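Putative glycosyltransferase (GalT1) (Streptococcus parasanguinis, PDB 4PHR) probably transfers a sugar from a UDP-sugar donor, this chain being the GT-D-fold glycosyltransferase domain that binds UDP and manganese. Local coordinates at residues 13-18 and 111-116; 29-34 and 117-122; 123-128 and 241-246; 233-238 and 249-254. One frame throughout, in Å; residues are numbered along the deposited sequence.

Interaction 1: 13-18 and 111-116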
# COMPACT_ATOMS: atom_id res chain seq x y z
N LYS A 13 -13.94 -10.53 7.29
CA LYS A 13 -13.97 -9.46 8.28
C LYS A 13 -12.72 -8.61 8.21
O LYS A 13 -11.62 -9.08 8.51
CB LYS A 13 -14.14 -10.05 9.68
CG LYS A 13 -15.51 -10.69 9.87
CD LYS A 13 -15.62 -11.47 11.17
CE LYS A 13 -14.87 -12.79 11.09
NZ LYS A 13 -15.41 -13.67 10.00
N VAL A 14 -12.89 -7.36 7.81
CA VAL A 14 -11.79 -6.42 7.70
C VAL A 14 -11.92 -5.34 8.77
O VAL A 14 -13.01 -4.80 8.98
CB VAL A 14 -11.81 -5.76 6.30
CG1 VAL A 14 -10.79 -4.63 6.22
CG2 VAL A 14 -11.57 -6.79 5.21
N LEU A 15 -10.81 -5.02 9.44
CA LEU A 15 -10.76 -3.87 10.34
C LEU A 15 -10.65 -2.59 9.53
O LEU A 15 -9.68 -2.42 8.80
CB LEU A 15 -9.54 -3.96 11.24
CG LEU A 15 -9.47 -5.08 12.28
CD1 LEU A 15 -8.05 -5.15 12.82
CD2 LEU A 15 -10.47 -4.83 13.40
N PRO A 16 -11.63 -1.69 9.64
CA PRO A 16 -11.52 -0.47 8.82
C PRO A 16 -10.32 0.38 9.21
O PRO A 16 -9.72 0.15 10.27
CB PRO A 16 -12.84 0.26 9.09
CG PRO A 16 -13.32 -0.28 10.39
CD PRO A 16 -12.85 -1.71 10.46
N ILE A 17 -9.99 1.36 8.37
CA ILE A 17 -8.80 2.18 8.53
C ILE A 17 -8.38 2.51 9.97
O ILE A 17 -7.26 2.21 10.38
CB ILE A 17 -8.91 3.50 7.72
CG1 ILE A 17 -8.96 3.21 6.23
CG2 ILE A 17 -7.73 4.40 8.02
CD1 ILE A 17 -9.38 4.41 5.40
N LEU A 18 -9.26 3.14 10.74
CA LEU A 18 -8.84 3.63 12.05
C LEU A 18 -8.57 2.49 13.02
O LEU A 18 -7.71 2.59 13.89
CB LEU A 18 -9.87 4.59 12.65
CG LEU A 18 -9.76 6.02 12.15
CD1 LEU A 18 -10.84 6.88 12.77
CD2 LEU A 18 -8.37 6.61 12.42
N ALA A 111 -8.93 -16.31 7.38
CA ALA A 111 -8.43 -15.84 8.67
C ALA A 111 -9.55 -15.20 9.48
O ALA A 111 -10.54 -14.74 8.92
CB ALA A 111 -7.28 -14.86 8.47
N PRO A 112 -9.40 -15.18 10.82
CA PRO A 112 -10.42 -14.57 11.68
C PRO A 112 -10.65 -13.08 11.40
O PRO A 112 -11.76 -12.59 11.56
CB PRO A 112 -9.86 -14.78 13.10
CG PRO A 112 -8.41 -15.10 12.91
CD PRO A 112 -8.32 -15.80 11.59
N PHE A 113 -9.60 -12.38 10.98
CA PHE A 113 -9.72 -10.97 10.62
C PHE A 113 -8.58 -10.55 9.72
O PHE A 113 -7.53 -11.20 9.69
CB PHE A 113 -9.73 -10.08 11.87
CG PHE A 113 -8.42 -10.05 12.59
CD1 PHE A 113 -8.14 -10.97 13.60
CD2 PHE A 113 -7.45 -9.10 12.28
CE1 PHE A 113 -6.93 -10.94 14.27
CE2 PHE A 113 -6.24 -9.07 12.94
CZ PHE A 113 -5.98 -9.99 13.94
N TYR A 114 -8.80 -9.47 8.98
CA TYR A 114 -7.77 -8.85 8.16
C TYR A 114 -7.73 -7.37 8.47
O TYR A 114 -8.72 -6.82 8.93
CB TYR A 114 -8.08 -9.05 6.67
CG TYR A 114 -8.01 -10.49 6.24
CD1 TYR A 114 -9.12 -11.32 6.30
CD2 TYR A 114 -6.81 -11.04 5.80
CE1 TYR A 114 -9.05 -12.65 5.92
CE2 TYR A 114 -6.72 -12.36 5.41
CZ TYR A 114 -7.85 -13.17 5.48
OH TYR A 114 -7.79 -14.49 5.10
N GLY A 115 -6.59 -6.73 8.23
CA GLY A 115 -6.53 -5.28 8.25
C GLY A 115 -7.08 -4.73 6.95
O GLY A 115 -7.42 -5.49 6.05
N SER A 116 -7.15 -3.40 6.84
CA SER A 116 -7.65 -2.76 5.64
C SER A 116 -6.56 -2.33 4.66
O SER A 116 -5.67 -1.55 5.01
CB SER A 116 -8.46 -1.51 6.00
OG SER A 116 -8.92 -0.87 4.82
O HOH W 1 -12.51 -13.08 8.07
O HOH W 2 -10.99 0.74 5.54

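Interaction 2: 29-34 and 117-122. With UDP (uridine-5'-diphosphate), chain B.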
# COMPACT_ATOMS: atom_id res chain seq x y z
N ALA A 29 3.23 -3.52 14.56
CA ALA A 29 3.21 -4.56 13.55
C ALA A 29 3.69 -4.07 12.18
O ALA A 29 3.52 -2.91 11.83
CB ALA A 29 1.81 -5.13 13.41
N SER A 30 4.30 -4.98 11.43
CA SER A 30 4.48 -4.76 10.00
C SER A 30 3.11 -4.84 9.33
O SER A 30 2.15 -5.35 9.92
CB SER A 30 5.40 -5.82 9.41
OG SER A 30 6.73 -5.63 9.85
N VAL A 31 3.01 -4.36 8.10
CA VAL A 31 1.74 -4.35 7.40
C VAL A 31 1.97 -4.71 5.94
O VAL A 31 2.80 -4.10 5.28
CB VAL A 31 1.07 -2.96 7.43
CG1 VAL A 31 -0.29 -3.02 6.72
CG2 VAL A 31 0.90 -2.48 8.86
N VAL A 32 1.23 -5.71 5.46
CA VAL A 32 1.22 -6.04 4.04
C VAL A 32 -0.21 -5.90 3.54
O VAL A 32 -1.16 -6.37 4.18
CB VAL A 32 1.79 -7.46 3.78
CG1 VAL A 32 0.98 -8.53 4.50
CG2 VAL A 32 1.87 -7.75 2.31
N ARG A 33 -0.38 -5.25 2.39
CA ARG A 33 -1.73 -4.99 1.86
C ARG A 33 -1.94 -5.71 0.53
O ARG A 33 -1.11 -5.63 -0.37
CB ARG A 33 -1.98 -3.48 1.69
CG ARG A 33 -1.77 -2.62 2.95
CD ARG A 33 -1.88 -1.09 2.64
NE ARG A 33 -0.96 -0.81 1.56
CZ ARG A 33 -1.26 -0.76 0.26
NH1 ARG A 33 -2.52 -0.79 -0.17
NH2 ARG A 33 -0.27 -0.63 -0.61
N PHE A 34 -3.04 -6.43 0.40
CA PHE A 34 -3.38 -7.05 -0.87
C PHE A 34 -4.46 -6.22 -1.54
O PHE A 34 -5.53 -6.02 -0.97
CB PHE A 34 -3.83 -8.51 -0.68
CG PHE A 34 -2.70 -9.43 -0.37
CD1 PHE A 34 -2.16 -9.49 0.90
CD2 PHE A 34 -2.14 -10.21 -1.37
CE1 PHE A 34 -1.09 -10.32 1.18
CE2 PHE A 34 -1.08 -11.05 -1.10
CZ PHE A 34 -0.56 -11.10 0.17
N THR A 117 -6.67 -2.80 3.43
CA THR A 117 -5.79 -2.37 2.35
C THR A 117 -5.93 -0.87 2.11
O THR A 117 -5.02 -0.22 1.57
CB THR A 117 -6.10 -3.20 1.10
OG1 THR A 117 -5.63 -4.52 1.35
CG2 THR A 117 -5.47 -2.66 -0.19
N PHE A 118 -7.06 -0.31 2.53
CA PHE A 118 -7.31 1.12 2.33
C PHE A 118 -6.65 2.03 3.38
O PHE A 118 -6.91 3.23 3.41
CB PHE A 118 -8.81 1.41 2.22
CG PHE A 118 -9.49 0.67 1.10
CD1 PHE A 118 -8.77 0.18 0.01
CD2 PHE A 118 -10.87 0.46 1.13
CE1 PHE A 118 -9.41 -0.50 -1.02
CE2 PHE A 118 -11.51 -0.21 0.11
CZ PHE A 118 -10.79 -0.69 -0.97
N ILE A 119 -5.77 1.49 4.23
CA ILE A 119 -4.98 2.41 5.05
C ILE A 119 -4.14 3.35 4.18
O ILE A 119 -3.76 4.43 4.62
CB ILE A 119 -4.08 1.71 6.12
CG1 ILE A 119 -3.06 0.77 5.48
CG2 ILE A 119 -4.92 0.98 7.16
CD1 ILE A 119 -1.93 0.40 6.42
N SER A 120 -3.87 2.94 2.93
CA SER A 120 -3.13 3.80 2.00
C SER A 120 -4.07 4.67 1.17
O SER A 120 -3.62 5.51 0.41
CB SER A 120 -2.26 2.96 1.06
OG SER A 120 -3.08 2.14 0.25
N ARG A 121 -5.38 4.45 1.33
CA ARG A 121 -6.40 5.05 0.45
C ARG A 121 -7.53 5.69 1.26
O ARG A 121 -8.68 5.26 1.19
CB ARG A 121 -6.97 3.97 -0.49
CG ARG A 121 -5.94 3.08 -1.20
CD ARG A 121 -4.98 3.87 -2.07
NE ARG A 121 -5.70 4.73 -3.00
CZ ARG A 121 -5.67 4.62 -4.32
NH1 ARG A 121 -4.91 3.70 -4.90
NH2 ARG A 121 -6.37 5.47 -5.06
N PRO A 122 -7.21 6.72 2.05
CA PRO A 122 -8.15 7.20 3.06
C PRO A 122 -9.04 8.37 2.62
O PRO A 122 -9.61 9.01 3.50
CB PRO A 122 -7.22 7.69 4.19
CG PRO A 122 -5.79 7.42 3.71
CD PRO A 122 -5.88 7.33 2.23
N1 UDP B . 5.65 1.19 -7.63
C2 UDP B . 6.98 1.28 -7.97
N3 UDP B . 7.58 0.25 -8.67
C4 UDP B . 6.86 -0.86 -9.03
C5 UDP B . 5.51 -0.95 -8.69
C6 UDP B . 4.90 0.16 -8.11
O2 UDP B . 7.64 2.28 -7.67
O4 UDP B . 7.45 -1.76 -9.63
C1' UDP B . 5.06 2.26 -6.82
C2' UDP B . 4.15 3.27 -7.46
O2' UDP B . 4.90 4.28 -8.11
C3' UDP B . 3.42 3.80 -6.25
C4' UDP B . 3.31 2.57 -5.36
O4' UDP B . 4.24 1.61 -5.87
O3' UDP B . 4.20 4.76 -5.58
C5' UDP B . 1.89 2.00 -5.35
O5' UDP B . 1.89 0.81 -4.56
PA UDP B . 0.57 -0.08 -4.36
O1A UDP B . 0.18 -0.68 -5.66
O2A UDP B . 0.88 -1.03 -3.27
O3A UDP B . -0.52 1.04 -3.93
PB UDP B . -2.06 0.96 -3.41
O1B UDP B . -2.90 1.38 -4.56
O2B UDP B . -2.09 1.94 -2.30
O3B UDP B . -2.35 -0.45 -2.99

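Interaction 3: 123-128 and 241-246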
# COMPACT_ATOMS: atom_id res chain seq x y z
N TYR A 123 -9.15 8.64 1.33
CA TYR A 123 -9.84 9.87 0.93
C TYR A 123 -10.70 9.81 -0.34
O TYR A 123 -11.92 10.00 -0.27
CB TYR A 123 -8.81 11.02 0.80
CG TYR A 123 -9.40 12.33 0.32
CD1 TYR A 123 -10.13 13.15 1.18
CD2 TYR A 123 -9.22 12.77 -0.98
CE1 TYR A 123 -10.67 14.34 0.75
CE2 TYR A 123 -9.76 13.96 -1.43
CZ TYR A 123 -10.48 14.75 -0.56
OH TYR A 123 -11.02 15.94 -0.99
N ILE A 124 -10.08 9.56 -1.49
CA ILE A 124 -10.72 9.91 -2.76
C ILE A 124 -11.98 9.10 -3.10
O ILE A 124 -12.90 9.62 -3.73
CB ILE A 124 -9.71 9.87 -3.95
CG1 ILE A 124 -10.20 10.75 -5.11
CG2 ILE A 124 -9.45 8.45 -4.39
CD1 ILE A 124 -10.22 12.23 -4.79
N ASP A 125 -12.03 7.84 -2.67
CA ASP A 125 -13.17 6.99 -3.00
C ASP A 125 -14.33 7.07 -2.01
O ASP A 125 -15.37 6.47 -2.22
CB ASP A 125 -12.73 5.54 -3.20
CG ASP A 125 -12.12 5.29 -4.57
OD1 ASP A 125 -12.29 6.14 -5.47
OD2 ASP A 125 -11.48 4.24 -4.76
N LEU A 126 -14.14 7.82 -0.93
CA LEU A 126 -15.18 7.96 0.08
C LEU A 126 -16.23 8.98 -0.32
O LEU A 126 -15.91 10.05 -0.84
CB LEU A 126 -14.57 8.38 1.42
CG LEU A 126 -13.61 7.40 2.08
CD1 LEU A 126 -13.00 8.04 3.31
CD2 LEU A 126 -14.34 6.11 2.44
N ILE A 127 -17.50 8.65 -0.07
CA ILE A 127 -18.57 9.62 -0.25
C ILE A 127 -18.44 10.71 0.80
O ILE A 127 -18.49 11.90 0.48
CB ILE A 127 -19.95 8.95 -0.09
CG1 ILE A 127 -20.17 7.93 -1.20
CG2 ILE A 127 -21.05 10.00 -0.10
CD1 ILE A 127 -21.37 7.05 -0.98
N ASP A 128 -18.29 10.30 2.05
CA ASP A 128 -18.14 11.24 3.15
C ASP A 128 -16.67 11.39 3.52
O ASP A 128 -16.06 10.48 4.10
CB ASP A 128 -18.96 10.77 4.36
CG ASP A 128 -18.85 11.72 5.54
OD1 ASP A 128 -18.33 12.84 5.36
OD2 ASP A 128 -19.29 11.34 6.65
N THR A 241 -12.14 16.43 -5.60
CA THR A 241 -13.37 15.65 -5.62
C THR A 241 -13.25 14.48 -6.59
O THR A 241 -14.07 13.56 -6.57
CB THR A 241 -14.58 16.52 -5.99
OG1 THR A 241 -14.31 17.22 -7.21
CG2 THR A 241 -14.85 17.54 -4.89
N TYR A 242 -12.23 14.53 -7.44
CA TYR A 242 -11.96 13.45 -8.39
C TYR A 242 -10.45 13.22 -8.46
O TYR A 242 -9.68 14.02 -7.94
CB TYR A 242 -12.52 13.81 -9.77
CG TYR A 242 -11.76 14.91 -10.49
CD1 TYR A 242 -12.02 16.25 -10.23
CD2 TYR A 242 -10.79 14.61 -11.44
CE1 TYR A 242 -11.34 17.26 -10.89
CE2 TYR A 242 -10.09 15.61 -12.10
CZ TYR A 242 -10.37 16.93 -11.82
OH TYR A 242 -9.69 17.93 -12.48
N LYS A 243 -10.04 12.14 -9.11
CA LYS A 243 -8.62 11.80 -9.21
C LYS A 243 -7.88 12.69 -10.20
O LYS A 243 -7.78 12.37 -11.39
CB LYS A 243 -8.45 10.32 -9.57
CG LYS A 243 -8.94 9.39 -8.48
CD LYS A 243 -8.73 7.94 -8.83
CE LYS A 243 -9.45 7.04 -7.84
NZ LYS A 243 -9.33 5.60 -8.19
N VAL A 244 -7.34 13.80 -9.70
CA VAL A 244 -6.66 14.76 -10.55
C VAL A 244 -5.20 14.38 -10.74
O VAL A 244 -4.54 13.90 -9.82
CB VAL A 244 -6.77 16.20 -9.97
CG1 VAL A 244 -6.23 16.25 -8.56
CG2 VAL A 244 -6.06 17.20 -10.86
N LYS A 245 -4.69 14.57 -11.95
CA LYS A 245 -3.32 14.21 -12.24
C LYS A 245 -2.37 15.17 -11.55
O LYS A 245 -2.53 16.39 -11.62
CB LYS A 245 -3.08 14.24 -13.75
CG LYS A 245 -1.75 13.65 -14.16
CD LYS A 245 -1.52 13.80 -15.65
CE LYS A 245 -0.23 13.14 -16.09
NZ LYS A 245 -0.26 11.67 -15.85
N LEU A 246 -1.38 14.62 -10.85
CA LEU A 246 -0.30 15.43 -10.31
C LEU A 246 0.74 15.57 -11.41
O LEU A 246 0.96 14.65 -12.20
CB LEU A 246 0.27 14.76 -9.05
CG LEU A 246 -0.83 14.33 -8.07
CD1 LEU A 246 -0.28 13.50 -6.92
CD2 LEU A 246 -1.61 15.53 -7.55
O HOH W 3 -13.46 10.49 -6.37

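Interaction 4: 233-238 and 249-254. With UDP (uridine-5'-diphosphate), chain B.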
# COMPACT_ATOMS: atom_id res chain seq x y z
N TYR A 233 -2.92 11.77 -0.08
CA TYR A 233 -2.66 12.93 0.75
C TYR A 233 -2.70 14.21 -0.09
O TYR A 233 -3.25 15.22 0.34
CB TYR A 233 -1.33 12.79 1.49
CG TYR A 233 -1.12 13.87 2.53
CD1 TYR A 233 -1.97 13.97 3.62
CD2 TYR A 233 -0.09 14.79 2.41
CE1 TYR A 233 -1.79 14.97 4.58
CE2 TYR A 233 0.10 15.78 3.36
CZ TYR A 233 -0.75 15.86 4.44
OH TYR A 233 -0.57 16.85 5.39
N GLU A 234 -2.12 14.17 -1.28
CA GLU A 234 -2.14 15.35 -2.16
C GLU A 234 -3.58 15.71 -2.54
O GLU A 234 -3.96 16.88 -2.52
CB GLU A 234 -1.32 15.10 -3.42
CG GLU A 234 0.18 14.99 -3.19
CD GLU A 234 0.90 16.31 -3.33
OE1 GLU A 234 0.24 17.31 -3.67
OE2 GLU A 234 2.13 16.33 -3.11
N TRP A 235 -4.38 14.70 -2.88
CA TRP A 235 -5.78 14.95 -3.22
C TRP A 235 -6.53 15.55 -2.02
O TRP A 235 -7.31 16.49 -2.17
CB TRP A 235 -6.45 13.66 -3.68
CG TRP A 235 -6.02 13.20 -5.04
CD1 TRP A 235 -5.64 13.99 -6.09
CD2 TRP A 235 -5.95 11.85 -5.50
NE1 TRP A 235 -5.34 13.21 -7.18
CE2 TRP A 235 -5.51 11.89 -6.84
CE3 TRP A 235 -6.20 10.60 -4.92
CZ2 TRP A 235 -5.33 10.75 -7.61
CZ3 TRP A 235 -6.01 9.46 -5.68
CH2 TRP A 235 -5.58 9.54 -7.01
N TYR A 236 -6.28 14.99 -0.84
CA TYR A 236 -6.88 15.49 0.39
C TYR A 236 -6.51 16.95 0.66
O TYR A 236 -7.37 17.78 1.01
CB TYR A 236 -6.49 14.58 1.56
CG TYR A 236 -6.62 15.21 2.93
CD1 TYR A 236 -5.50 15.71 3.59
CD2 TYR A 236 -7.85 15.30 3.55
CE1 TYR A 236 -5.62 16.29 4.84
CE2 TYR A 236 -7.98 15.88 4.80
CZ TYR A 236 -6.85 16.37 5.44
OH TYR A 236 -6.97 16.94 6.69
N GLU A 237 -5.23 17.30 0.49
CA GLU A 237 -4.76 18.65 0.81
C GLU A 237 -5.35 19.68 -0.14
O GLU A 237 -5.49 20.86 0.22
CB GLU A 237 -3.23 18.72 0.78
CG GLU A 237 -2.54 17.97 1.90
CD GLU A 237 -2.53 18.73 3.20
OE1 GLU A 237 -1.50 19.38 3.50
OE2 GLU A 237 -3.54 18.68 3.93
N MET A 238 -5.66 19.27 -1.37
CA MET A 238 -6.23 20.20 -2.34
C MET A 238 -7.76 20.15 -2.36
O MET A 238 -8.40 20.89 -3.12
CB MET A 238 -5.64 19.98 -3.73
CG MET A 238 -6.09 18.71 -4.43
SD MET A 238 -5.14 18.35 -5.92
CE MET A 238 -4.91 19.99 -6.58
N LYS A 249 5.01 14.13 -10.19
CA LYS A 249 5.32 12.81 -9.69
C LYS A 249 4.26 11.84 -10.17
O LYS A 249 3.29 12.23 -10.81
CB LYS A 249 5.35 12.81 -8.16
CG LYS A 249 4.05 13.26 -7.53
CD LYS A 249 4.03 13.08 -6.02
CE LYS A 249 4.57 14.30 -5.30
NZ LYS A 249 4.38 14.19 -3.82
N HIS A 250 4.46 10.56 -9.87
CA HIS A 250 3.47 9.52 -10.12
C HIS A 250 2.13 9.85 -9.46
O HIS A 250 2.10 10.35 -8.34
CB HIS A 250 4.00 8.21 -9.54
CG HIS A 250 3.00 7.09 -9.54
ND1 HIS A 250 2.68 6.38 -10.67
CD2 HIS A 250 2.26 6.57 -8.53
CE1 HIS A 250 1.79 5.45 -10.36
NE2 HIS A 250 1.51 5.55 -9.07
N THR A 251 1.03 9.57 -10.15
CA THR A 251 -0.30 9.68 -9.56
C THR A 251 -1.02 8.34 -9.57
O THR A 251 -1.10 7.69 -10.61
CB THR A 251 -1.20 10.68 -10.32
OG1 THR A 251 -0.52 11.94 -10.47
CG2 THR A 251 -2.48 10.91 -9.55
N ALA A 252 -1.58 7.95 -8.43
CA ALA A 252 -2.41 6.74 -8.34
C ALA A 252 -3.46 6.72 -9.44
O ALA A 252 -4.12 7.73 -9.70
CB ALA A 252 -3.09 6.67 -6.98
N GLU A 253 -3.61 5.55 -10.07
CA GLU A 253 -4.63 5.27 -11.09
C GLU A 253 -4.33 5.85 -12.47
O GLU A 253 -5.07 5.63 -13.43
CB GLU A 253 -6.04 5.64 -10.63
CG GLU A 253 -6.68 4.58 -9.71
CD GLU A 253 -6.21 4.67 -8.28
OE1 GLU A 253 -6.50 5.69 -7.62
OE2 GLU A 253 -5.55 3.72 -7.80
N PHE A 254 -3.22 6.56 -12.58
CA PHE A 254 -2.67 6.92 -13.88
C PHE A 254 -1.58 5.91 -14.15
O PHE A 254 -0.49 5.99 -13.58
CB PHE A 254 -2.15 8.36 -13.86
CG PHE A 254 -3.24 9.38 -13.80
CD1 PHE A 254 -3.90 9.64 -12.61
CD2 PHE A 254 -3.62 10.07 -14.94
CE1 PHE A 254 -4.91 10.57 -12.56
CE2 PHE A 254 -4.63 11.00 -14.89
CZ PHE A 254 -5.28 11.26 -13.70
N1 UDP B . 5.65 1.19 -7.63
C2 UDP B . 6.98 1.28 -7.97
N3 UDP B . 7.58 0.25 -8.67
C4 UDP B . 6.86 -0.86 -9.03
C5 UDP B . 5.51 -0.95 -8.69
C6 UDP B . 4.90 0.16 -8.11
O2 UDP B . 7.64 2.28 -7.67
O4 UDP B . 7.45 -1.76 -9.63
C1' UDP B . 5.06 2.26 -6.82
C2' UDP B . 4.15 3.27 -7.46
O2' UDP B . 4.90 4.28 -8.11
C3' UDP B . 3.42 3.80 -6.25
C4' UDP B . 3.31 2.57 -5.36
O4' UDP B . 4.24 1.61 -5.87
O3' UDP B . 4.20 4.76 -5.58
C5' UDP B . 1.89 2.00 -5.35
O5' UDP B . 1.89 0.81 -4.56
PA UDP B . 0.57 -0.08 -4.36
O1A UDP B . 0.18 -0.68 -5.66
O2A UDP B . 0.88 -1.03 -3.27
O3A UDP B . -0.52 1.04 -3.93
PB UDP B . -2.06 0.96 -3.41
O1B UDP B . -2.90 1.38 -4.56
O2B UDP B . -2.09 1.94 -2.30
O3B UDP B . -2.35 -0.45 -2.99

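Interaction 1: 13-18 and 111-116
Two backbone hydrogen bonds hold 13-18 alongside 111-116, both reaching the carbonyl nearly along its C=O axis. Y114 N donates a hydrogen bond to K13 O at 2.9 Å, and L15 N donates one to Y114 O at 2.8 Å, almost straight at 169°. Together they make one bridge between V14 and Y114, the two chains running in roughly the same direction. CA-H...O contacts from F113 to K13 O and from V14 to Y114 O accompany it. V14 CG1, anti to its backbone N, lies along the neighbouring backbone 3.5 Å from G115 O, while L15 CD1 meets F113 CD2 at 4.0 Å, the two side chains crossing obliquely. The K13 chain bends back at chi3 and chi4, so that CE rests 3.2 Å from P112 O and NZ binds E11 O. One water joins K13 N to A111 O; another joins I17 N to S116 OG, which also accepts from F118 N. S20 OG, in the helix with P16 at its N-cap position, ties L15 O to S116 N, and Y114 OH receives A111 N. G115 bonds to strand 72-76, so the bridge adds the lead-in to helix 17-27 beside the edge strand of the three-stranded parallel sheet in this GT-D domain.

Interaction 2: 29-34 and 117-122
The guanidinium of R33 has S120 OG over one face, 3.0 Å above the plane and toward the rim, while T117 O and the UDP diphosphate lie at its edge. That of R121 meets UDP O1B at its edge, NH1 donating over 3.1 Å. This is the diphosphate end of the UDP pocket in the GT-D fold, built where strand 30-33 of a parallel sheet faces the 3-10 turn 117-120 that follows strand 115-116. R33 NH1 serves two acceptors: UDP O3B at 2.8 Å, and T117 O, on an in-plane lone pair, with an N-H...O angle of 157°. NH2 donates to O3B and more weakly to O2A, so the group spans both phosphates, and it also forms a salt bridge with D225. A bend at chi3 turns the head toward the ligand, with CD against I119 CG1 at 3.6 Å. S120 OG sits close to R33 NH1, but the angle is poor; its hydrogen bond goes to UDP O2B at 2.7 Å, with chi1 of 64° placing OG between the backbone N and carbonyl carbon. R121, bent at chi2 and chi3, is steadied by E232 and E253. The arginines probably offset the diphosphate's negative charge. Deeper in, V31 CG1 and I119 CD1 touch tip to tip at 3.8 Å, and I24 of helix 17-27 packs against both residues. Just past the strand, T117 OG1 donates to F34 O at 2.8 Å from above the carbonyl plane, 52° out of it.

Interaction 3: 123-128 and 241-246
Neither segment is regular helix or strand. Y123 to L126 form a type I beta turn, closed by L126 N donating to Y123 O, and K243 is the centre of an inverse gamma turn. The backbones stay apart, I124 CA and Y242 CA being 6.8 Å from each other, and a water bridges the gap by donating to I124 O at 2.8 Å and to T241 O at 3.1 Å. I124 points across from the turn and fills much of the interface. With CG1 anti to the backbone N (chi1 -157°), its longer branch runs along the opposite main chain, CD1 coming to 3.7 Å from Y242 O. The CG2 branch lies 3.7 Å from K243 CE, and CG1 meets K243 CG, so the extended lysine chain crosses the isoleucine obliquely with its methylenes against both branches. Beyond them, K243 NZ stands 4.1 Å from D125 OD1, too far for a salt bridge; its charge is paired with E253. W235 of helix 229-238 also packs on I124 and K243, while E232 of that helix accepts a hydrogen bond from I124 N and Y123 OH donates to A240 O. The contact thus joins the loop after strand 115-116 to the loop after helix 229-238 at the surface of the domain. Its direct chemistry is apolar, helped by one shared water, and the aspartate probably adds only a loose electrostatic attraction.

Interaction 4: 233-238 and 249-254
W235 extends from helix 229-238 of the GT-D domain toward the irregular loop 249-254, part of which lines the UDP pocket. From CB, which points at the loop, chi1 of -73° sets CG anti to the carbonyl carbon and carries the indole across. NE1 is held by V244 O. Next along the rim, CZ2 touches T251 CG2 at 3.5 Å, the two side chains crossing obliquely. CH2, at the far end, has A252 O in the ring plane at 3.6 Å and A252 CB at 3.8 Å; E253 OE1 lies near the same edge at 4.0 Å. A type II turn from T251 to F254, closed by F254 N to T251 O, presents these atoms to the ring. E253 OE1 itself pairs with R121 and K243, while T251 OG1 bonds to L246 N. One residue back on the helix, E234 bends at chi2 and reaches K249 tip to tip; K249 NZ also forms a salt bridge with D230, and E234 OE2 accepts from N162 ND2. Facing the ligand, H250 is hydrogen-bonded to D257 and H228, and UDP O2' sits 3.5 Å above the centre of its ring. The E234-K249 salt bridge spans 3.2 Å from NZ to OE2, with NZ 29° out of the carboxylate plane.

Interaction 2 is the most central of the four and fully buried, its charged groups turned to the diphosphate; interaction 4 is also buried but reaches UDP from the ribose side. Interaction 1 is partly buried and relies on main-chain bonds, whereas interaction 3 lies at the surface with apolar contacts and a shared water. Interactions 1 and 2 belong to the same three-stranded sheet and touch where I17 CD1 packs on F118 O and P122. Interactions 3 and 4 alternate along the chain and share the region after helix 229-238. The R121-E253 salt bridge connects interaction 2 to interaction 4, whereas 1 stays apart from both 3 and 4.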